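PDB 5XOM: glycosaminoglycan xylosylkinase, which probably phosphorylates xylose in the linkage region of glycosaminoglycans, acting as a Fam20 sugar kinase with a protein-kinase-like fold. Local coordinates for residues A80-A85 against M97-D101; K171-T175 against F186-C190; P224-R228 against S313-C318. All coordinates share one frame; numbering follows the deposited sequence.

Interaction 1. Residues A80-A85 against M97-D101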
loop_
_atom_site.group_PDB
_atom_site.type_symbol
_atom_site.label_atom_id
_atom_site.label_comp_id
_atom_site.label_asym_id
_atom_site.label_seq_id
_atom_site.Cartn_x
_atom_site.Cartn_y
_atom_site.Cartn_z
ATOM N N ALA A 80 -17.484 0.566 13.665
ATOM C CA ALA A 80 -17.162 -0.063 14.941
ATOM C C ALA A 80 -18.150 0.331 16.035
ATOM O O ALA A 80 -18.591 1.481 16.119
ATOM C CB ALA A 80 -15.743 0.305 15.375
ATOM N N LYS A 81 -18.494 -0.645 16.871
ATOM C CA LYS A 81 -19.354 -0.404 18.023
ATOM C C LYS A 81 -18.650 0.469 19.056
ATOM O O LYS A 81 -17.465 0.285 19.349
ATOM C CB LYS A 81 -19.764 -1.737 18.655
ATOM C CG LYS A 81 -20.595 -1.614 19.925
ATOM C CD LYS A 81 -20.991 -2.984 20.470
ATOM C CE LYS A 81 -21.859 -2.857 21.715
ATOM N NZ LYS A 81 -21.114 -2.264 22.863
ATOM N N ILE A 82 -19.392 1.418 19.618
ATOM C CA ILE A 82 -18.885 2.281 20.679
ATOM C C ILE A 82 -19.084 1.576 22.016
ATOM O O ILE A 82 -20.216 1.263 22.401
ATOM C CB ILE A 82 -19.592 3.643 20.662
ATOM C CG1 ILE A 82 -19.301 4.373 19.347
ATOM C CG2 ILE A 82 -19.176 4.487 21.870
ATOM C CD1 ILE A 82 -20.159 5.610 19.139
ATOM N N THR A 83 -17.989 1.347 22.742
ATOM C CA THR A 83 -18.078 0.649 24.017
ATOM C C THR A 83 -17.987 1.572 25.220
ATOM O O THR A 83 -18.433 1.186 26.303
ATOM C CB THR A 83 -16.984 -0.426 24.122
ATOM O OG1 THR A 83 -15.696 0.195 24.133
ATOM C CG2 THR A 83 -17.067 -1.393 22.953
ATOM N N GLN A 84 -17.443 2.778 25.059
ATOM C CA GLN A 84 -17.384 3.764 26.133
ATOM C C GLN A 84 -17.478 5.150 25.516
ATOM O O GLN A 84 -17.109 5.350 24.357
ATOM C CB GLN A 84 -16.086 3.677 26.955
ATOM C CG GLN A 84 -15.671 2.287 27.405
ATOM C CD GLN A 84 -16.570 1.732 28.490
ATOM O OE1 GLN A 84 -17.351 2.464 29.103
ATOM N NE2 GLN A 84 -16.478 0.427 28.722
ATOM N N ALA A 85 -17.962 6.109 26.306
ATOM C CA ALA A 85 -18.029 7.496 25.869
ATOM C C ALA A 85 -17.842 8.413 27.069
ATOM O O ALA A 85 -18.425 8.178 28.129
ATOM C CB ALA A 85 -19.363 7.806 25.174
ATOM N N MET A 97 -15.106 11.690 23.679
ATOM C CA MET A 97 -14.123 10.657 23.382
ATOM C C MET A 97 -14.851 9.316 23.375
ATOM O O MET A 97 -15.547 8.985 24.341
ATOM C CB MET A 97 -12.988 10.713 24.413
ATOM C CG MET A 97 -11.757 9.851 24.155
ATOM S SD MET A 97 -12.020 8.069 24.046
ATOM C CE MET A 97 -11.734 7.562 25.729
ATOM N N PHE A 98 -14.745 8.577 22.270
ATOM C CA PHE A 98 -15.369 7.267 22.127
ATOM C C PHE A 98 -14.311 6.172 22.121
ATOM O O PHE A 98 -13.254 6.316 21.501
ATOM C CB PHE A 98 -16.176 7.157 20.827
ATOM C CG PHE A 98 -17.369 8.074 20.759
ATOM C CD1 PHE A 98 -17.903 8.648 21.899
ATOM C CD2 PHE A 98 -17.969 8.341 19.532
ATOM C CE1 PHE A 98 -19.015 9.483 21.821
ATOM C CE2 PHE A 98 -19.078 9.173 19.448
ATOM C CZ PHE A 98 -19.599 9.742 20.591
ATOM N N SER A 99 -14.600 5.070 22.800
ATOM C CA SER A 99 -13.815 3.849 22.699
ATOM C C SER A 99 -14.499 2.926 21.699
ATOM O O SER A 99 -15.653 2.551 21.902
ATOM C CB SER A 99 -13.693 3.167 24.054
ATOM O OG SER A 99 -12.914 3.967 24.917
ATOM N N LEU A 100 -13.797 2.576 20.620
ATOM C CA LEU A 100 -14.350 1.667 19.631
ATOM C C LEU A 100 -13.868 0.240 19.866
ATOM O O LEU A 100 -12.711 0.001 20.243
ATOM C CB LEU A 100 -13.998 2.093 18.204
ATOM C CG LEU A 100 -14.299 3.556 17.884
ATOM C CD1 LEU A 100 -13.756 3.906 16.508
ATOM C CD2 LEU A 100 -15.801 3.851 18.025
ATOM N N ASP A 101 -14.768 -0.709 19.620
ATOM C CA ASP A 101 -14.534 -2.115 19.905
ATOM C C ASP A 101 -13.512 -2.696 18.935
ATOM O O ASP A 101 -13.272 -2.167 17.843
ATOM C CB ASP A 101 -15.848 -2.888 19.832
ATOM C CG ASP A 101 -15.840 -4.142 20.682
ATOM O OD1 ASP A 101 -14.845 -4.376 21.398
ATOM O OD2 ASP A 101 -16.848 -4.882 20.652
#

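Interaction 2. Residues K171-T175 against F186-C190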
loop_
_atom_site.group_PDB
_atom_site.type_symbol
_atom_site.label_atom_id
_atom_site.label_comp_id
_atom_site.label_asym_id
_atom_site.label_seq_id
_atom_site.Cartn_x
_atom_site.Cartn_y
_atom_site.Cartn_z
ATOM N N LYS A 171 -19.580 11.917 33.684
ATOM C CA LYS A 171 -19.090 13.240 33.327
ATOM C C LYS A 171 -19.762 13.751 32.063
ATOM O O LYS A 171 -20.077 14.943 31.954
ATOM C CB LYS A 171 -17.575 13.214 33.143
ATOM C CG LYS A 171 -16.833 14.365 33.790
ATOM C CD LYS A 171 -15.358 14.291 33.430
ATOM C CE LYS A 171 -14.792 12.895 33.641
ATOM N NZ LYS A 171 -13.350 12.836 33.268
ATOM N N LEU A 172 -20.006 12.862 31.106
ATOM C CA LEU A 172 -20.660 13.229 29.862
ATOM C C LEU A 172 -22.179 13.157 29.978
ATOM O O LEU A 172 -22.877 14.081 29.544
ATOM C CB LEU A 172 -20.166 12.320 28.730
ATOM C CG LEU A 172 -20.956 12.315 27.422
ATOM C CD1 LEU A 172 -20.833 13.656 26.721
ATOM C CD2 LEU A 172 -20.474 11.199 26.504
ATOM N N ALA A 173 -22.696 12.085 30.588
ATOM C CA ALA A 173 -24.140 11.872 30.654
ATOM C C ALA A 173 -24.864 13.039 31.321
ATOM O O ALA A 173 -25.968 13.410 30.903
ATOM C CB ALA A 173 -24.444 10.566 31.387
ATOM N N THR A 174 -24.273 13.626 32.364
ATOM C CA THR A 174 -24.962 14.700 33.076
ATOM C C THR A 174 -25.043 15.997 32.285
ATOM O O THR A 174 -25.642 16.955 32.787
ATOM C CB THR A 174 -24.290 14.988 34.422
ATOM O OG1 THR A 174 -22.960 15.490 34.204
ATOM C CG2 THR A 174 -24.217 13.729 35.262
ATOM N N THR A 175 -24.476 16.072 31.080
ATOM C CA THR A 175 -24.607 17.267 30.253
ATOM C C THR A 175 -25.544 17.038 29.075
ATOM O O THR A 175 -25.610 17.879 28.171
ATOM C CB THR A 175 -23.238 17.751 29.755
ATOM O OG1 THR A 175 -22.711 16.830 28.792
ATOM C CG2 THR A 175 -22.258 17.871 30.907
ATOM N N PHE A 186 -26.020 17.591 23.964
ATOM C CA PHE A 186 -25.144 17.624 25.128
ATOM C C PHE A 186 -24.227 18.836 25.017
ATOM O O PHE A 186 -23.955 19.324 23.918
ATOM C CB PHE A 186 -24.339 16.318 25.307
ATOM C CG PHE A 186 -23.213 16.122 24.319
ATOM C CD1 PHE A 186 -23.431 15.499 23.094
ATOM C CD2 PHE A 186 -21.922 16.512 24.646
ATOM C CE1 PHE A 186 -22.384 15.302 22.198
ATOM C CE2 PHE A 186 -20.870 16.320 23.760
ATOM C CZ PHE A 186 -21.102 15.714 22.533
ATOM N N TYR A 187 -23.782 19.346 26.173
ATOM C CA TYR A 187 -22.969 20.558 26.202
ATOM C C TYR A 187 -21.582 20.406 26.823
ATOM O O TYR A 187 -20.822 21.378 26.805
ATOM C CB TYR A 187 -23.720 21.691 26.917
ATOM C CG TYR A 187 -24.071 21.439 28.363
ATOM C CD1 TYR A 187 -23.152 21.694 29.377
ATOM C CD2 TYR A 187 -25.338 20.993 28.723
ATOM C CE1 TYR A 187 -23.476 21.483 30.705
ATOM C CE2 TYR A 187 -25.672 20.778 30.048
ATOM C CZ TYR A 187 -24.738 21.025 31.036
ATOM O OH TYR A 187 -25.066 20.811 32.358
ATOM N N GLY A 188 -21.225 19.240 27.370
ATOM C CA GLY A 188 -19.857 18.985 27.828
ATOM C C GLY A 188 -19.459 19.756 29.083
ATOM O O GLY A 188 -20.268 20.421 29.732
ATOM N N LYS A 189 -18.165 19.640 29.428
ATOM C CA LYS A 189 -17.623 20.290 30.621
ATOM C C LYS A 189 -16.314 21.038 30.376
ATOM O O LYS A 189 -15.561 21.281 31.327
ATOM C CB LYS A 189 -17.441 19.266 31.743
ATOM C CG LYS A 189 -18.756 18.729 32.256
ATOM C CD LYS A 189 -18.575 17.715 33.360
ATOM C CE LYS A 189 -19.929 17.354 33.935
ATOM N NZ LYS A 189 -20.592 18.591 34.450
ATOM N N CYS A 190 -16.032 21.420 29.133
ATOM C CA CYS A 190 -14.826 22.164 28.781
ATOM C C CYS A 190 -14.920 23.602 29.300
ATOM O O CYS A 190 -15.926 24.020 29.878
ATOM C CB CYS A 190 -14.624 22.124 27.272
ATOM S SG CYS A 190 -15.720 23.249 26.380
#

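Interaction 3. Residues P224-R228 against S313-C318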
loop_
_atom_site.group_PDB
_atom_site.type_symbol
_atom_site.label_atom_id
_atom_site.label_comp_id
_atom_site.label_asym_id
_atom_site.label_seq_id
_atom_site.Cartn_x
_atom_site.Cartn_y
_atom_site.Cartn_z
ATOM N N PRO A 224 4.889 26.282 21.622
ATOM C CA PRO A 224 4.244 27.463 21.032
ATOM C C PRO A 224 4.757 27.730 19.623
ATOM O O PRO A 224 5.949 27.589 19.340
ATOM C CB PRO A 224 4.625 28.599 21.993
ATOM C CG PRO A 224 5.826 28.101 22.723
ATOM C CD PRO A 224 5.660 26.617 22.832
ATOM N N HIS A 225 3.843 28.129 18.744
ATOM C CA HIS A 225 4.205 28.447 17.365
ATOM C C HIS A 225 4.877 29.816 17.317
ATOM O O HIS A 225 4.313 30.792 17.821
ATOM C CB HIS A 225 2.966 28.452 16.476
ATOM C CG HIS A 225 3.261 28.261 15.020
ATOM N ND1 HIS A 225 4.005 29.159 14.288
ATOM C CD2 HIS A 225 2.875 27.295 14.152
ATOM C CE1 HIS A 225 4.090 28.742 13.037
ATOM N NE2 HIS A 225 3.410 27.614 12.927
ATOM N N PRO A 226 6.087 29.924 16.752
ATOM C CA PRO A 226 6.748 31.238 16.669
ATOM C C PRO A 226 5.900 32.300 15.985
ATOM O O PRO A 226 6.099 33.496 16.217
ATOM C CB PRO A 226 8.023 30.938 15.871
ATOM C CG PRO A 226 8.317 29.506 16.166
ATOM C CD PRO A 226 6.965 28.834 16.293
ATOM N N TRP A 227 4.953 31.886 15.140
ATOM C CA TRP A 227 4.099 32.822 14.419
ATOM C C TRP A 227 2.684 32.878 14.984
ATOM O O TRP A 227 1.758 33.307 14.287
ATOM C CB TRP A 227 4.075 32.470 12.931
ATOM C CG TRP A 227 5.313 32.926 12.214
ATOM C CD1 TRP A 227 5.492 34.121 11.580
ATOM C CD2 TRP A 227 6.544 32.205 12.065
ATOM N NE1 TRP A 227 6.756 34.189 11.045
ATOM C CE2 TRP A 227 7.422 33.026 11.327
ATOM C CE3 TRP A 227 6.988 30.946 12.481
ATOM C CZ2 TRP A 227 8.716 32.628 10.995
ATOM C CZ3 TRP A 227 8.273 30.551 12.149
ATOM C CH2 TRP A 227 9.123 31.390 11.414
ATOM N N ARG A 228 2.500 32.471 16.238
ATOM C CA ARG A 228 1.189 32.529 16.865
ATOM C C ARG A 228 0.699 33.969 16.988
ATOM O O ARG A 228 1.479 34.927 16.996
ATOM C CB ARG A 228 1.225 31.870 18.245
ATOM C CG ARG A 228 2.092 32.585 19.275
ATOM C CD ARG A 228 2.296 31.694 20.491
ATOM N NE ARG A 228 3.093 32.333 21.537
ATOM C CZ ARG A 228 4.423 32.375 21.545
ATOM N NH1 ARG A 228 5.117 31.823 20.557
ATOM N NH2 ARG A 228 5.063 32.976 22.541
ATOM N N SER A 313 2.753 33.519 6.860
ATOM C CA SER A 313 3.913 34.273 7.334
ATOM C C SER A 313 5.201 33.461 7.433
ATOM O O SER A 313 6.256 34.000 7.055
ATOM C CB SER A 313 3.598 34.914 8.691
ATOM O OG SER A 313 2.842 36.097 8.527
ATOM N N PRO A 314 5.212 32.210 7.918
ATOM C CA PRO A 314 6.477 31.456 7.902
ATOM C C PRO A 314 7.080 31.345 6.514
ATOM O O PRO A 314 8.295 31.507 6.366
ATOM C CB PRO A 314 6.072 30.085 8.458
ATOM C CG PRO A 314 4.904 30.375 9.323
ATOM C CD PRO A 314 4.151 31.459 8.614
ATOM N N LEU A 315 6.265 31.103 5.481
ATOM C CA LEU A 315 6.825 31.026 4.137
ATOM C C LEU A 315 7.239 32.400 3.627
ATOM O O LEU A 315 8.325 32.551 3.058
ATOM C CB LEU A 315 5.824 30.381 3.173
ATOM C CG LEU A 315 6.262 30.396 1.708
ATOM C CD1 LEU A 315 7.354 29.366 1.470
ATOM C CD2 LEU A 315 5.066 30.134 0.805
ATOM N N VAL A 316 6.402 33.414 3.850
ATOM C CA VAL A 316 6.657 34.735 3.275
ATOM C C VAL A 316 7.878 35.386 3.919
ATOM O O VAL A 316 8.679 36.039 3.240
ATOM C CB VAL A 316 5.404 35.621 3.408
ATOM C CG1 VAL A 316 5.713 37.055 3.020
ATOM C CG2 VAL A 316 4.276 35.070 2.539
ATOM N N GLN A 317 8.040 35.222 5.233
ATOM C CA GLN A 317 9.153 35.873 5.913
ATOM C C GLN A 317 10.442 35.064 5.809
ATOM O O GLN A 317 11.528 35.644 5.715
ATOM C CB GLN A 317 8.789 36.149 7.374
ATOM C CG GLN A 317 7.717 37.233 7.528
ATOM C CD GLN A 317 7.378 37.539 8.972
ATOM O OE1 GLN A 317 7.650 36.746 9.872
ATOM N NE2 GLN A 317 6.795 38.708 9.211
ATOM N N CYS A 318 10.352 33.730 5.815
ATOM C CA CYS A 318 11.552 32.900 5.775
ATOM C C CYS A 318 12.063 32.650 4.361
ATOM O O CYS A 318 13.276 32.513 4.166
ATOM C CB CYS A 318 11.290 31.547 6.455
ATOM S SG CYS A 318 10.970 31.629 8.247
#

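Interaction 1. Residues A80-A85 against M97-D101
The Phe98 ring is met obliquely at two of its sides by Ile82 and Ala85, and it stacks on Phe110 beyond the two segments. Ile82 CD1 lies 3.5 Å from Phe98 CD2. Ala85 CB lies 3.7 Å from CD1 of the same ring, so the two residues touch its two ortho carbons. These residues sit on the first hairpin of a five-stranded antiparallel sheet, built from strands 82-86 and 96-100. The five antiparallel strands are consistent with the N-lobe sheet of protein-kinase-like folds. Ile82, Ala85, Phe98 and Leu100 share one face of the sheet. Helix 160-164 and strand 153-159 add Val164 and Ile158 to this apolar group.

Leu100 extends it: its CD2 packs 3.8 Å from Ile82 CG1. With CG1 of Ile82 anti to the carbonyl carbon (chi1 -63°) and the chain extended beyond it, CD1 reaches the ring. The backbone is less regular. Between the pairs Ile82-Leu100 and Ala85-Phe98 the register slips by one residue, where Thr83 leaves extended backbone angles, as in a beta bulge. Asp101 N bonds to Lys81 O, and Ser99 N to Gln84 O, with the second donor lifted out of the carbonyl plane. On the other face, Ser99 OG is held by Asn107 on the next strand, while Gln84 CB lies against it. Near the open end of the hairpin, Thr83 CG2 packs across Asp101 CB at about a right angle, 3.7 Å away.

Ser99 O takes two bonds from one residue. Thr83 N approaches it almost straight at 2.8 Å. Thr83 OG1, set between its own backbone N and carbonyl carbon (chi1 65°), reaches Ser99 O at 3.2 Å from well above the carbonyl plane.

Interaction 2. Residues K171-T175 against F186-C190
Thr175 OG1 is held between two backbone groups. It donates to Leu172 O at 2.9 Å, in the carbonyl plane and on a lone pair. It also accepts a weak bond from Gly188 N across the contact. Leu172 O receives Thr175 N as well, so two donors from one residue finish the last turn of helix 170-173. Thr175 OG1 can reach both neighbours because it stands between its own backbone N and carbonyl carbon (chi1 70°).

The same residue meets the loop through its backbone. Tyr187 N donates to Thr175 O at 3.1 Å, tilted from the carbonyl plane. The Tyr187 ring then turns back over Thr175. Thr175 CB lies 3.7 Å from the ring centroid, only 5° off the normal, which makes a CH-pi contact over the face. The CG2 methyl leans on Lys189 CG.

Phe186 faces the helix side. Leu172 CD1 meets its ring obliquely, 3.7 Å from Phe186 CD2. Phe176 and Leu94 also touch this ring. Outside the ring cluster, the Lys189 chain runs past the helix end. Its CD lies 3.8 Å from Lys171 CG, and its CE passes close to Lys171 O and Thr174 OG1. Beyond it, Cys190 is joined to Cys193 by a disulfide.

The contact thus ties a helix end to a loop mainly through one buried threonine. Its hydroxyl is satisfied by the helix carbonyl and, more weakly, by the loop, while its carbon side serves as an apolar partner for an aromatic face.

Interaction 3. Residues P224-R228 against S313-C318
Trp227 carries nearly all of the tight packing against helix 313-318. The Pro314 ring slides over one face of the indole, with Pro314 CG 3.6 Å above the plane and offset toward the rim. Its nearest ring atom is Trp227 CD2. Ser313 CB sits 3.5 Å from Trp227 CD1. At the far end of the ring, Cys318 SG makes an oblique sulfur-aromatic contact, 3.7 Å from Trp227 CH2. That sulfur is also in a disulfide with Cys245.

The indole edge is polar. Trp227 NE1 donates to Gln317 OE1 at 3.0 Å, nearly straight at 166°. The oxygen lies in the ring plane, but the donor stands above the plane of the Gln317 amide. The two planes are 55° apart. Gln317 runs extended beyond CG, and its NE2 is bonded to Trp238 O, which should fix the turn of the amide. Tyr244 meets the Trp227 ring edge to face, and Leu260 and Val248 also touch it.

The other side of 224-228 is looser. His225 only brushes Pro314 CG, at 4.1 Å from its CE1. Pro224 and Arg228 are exposed and stay clear of the helix. Arg228 instead folds back on its own segment: Arg228 NH1 and N reach His225 O from opposite faces of its carbonyl plane. His225 ND1 accepts from Trp227 N, with the donor close to the ring plane.

The arrangement is a type I beta turn, His225 to Arg228, that presents a tryptophan to a short helix within the Fam20 kinase family region.

Interactions 1, 2 and 3 follow one another along the chain without overlap. The first two are neighbours, with centres about 17 Å apart, and they touch: Ala85 CB packs on Leu172 CD2 at 3.8 Å. The sheet hairpin of interaction 1 therefore borders directly on the helix end of 171-175. Interaction 3 is remote, with its centre about 38 Å from that of interaction 1 and about 36 Å from that of interaction 2. It lies across the chain's centre from interaction 1, among helices 244-248, 259-273 and 313-318. The spread is consistent with a two-lobed kinase: a lobe with the five-stranded sheet and a mainly helical one.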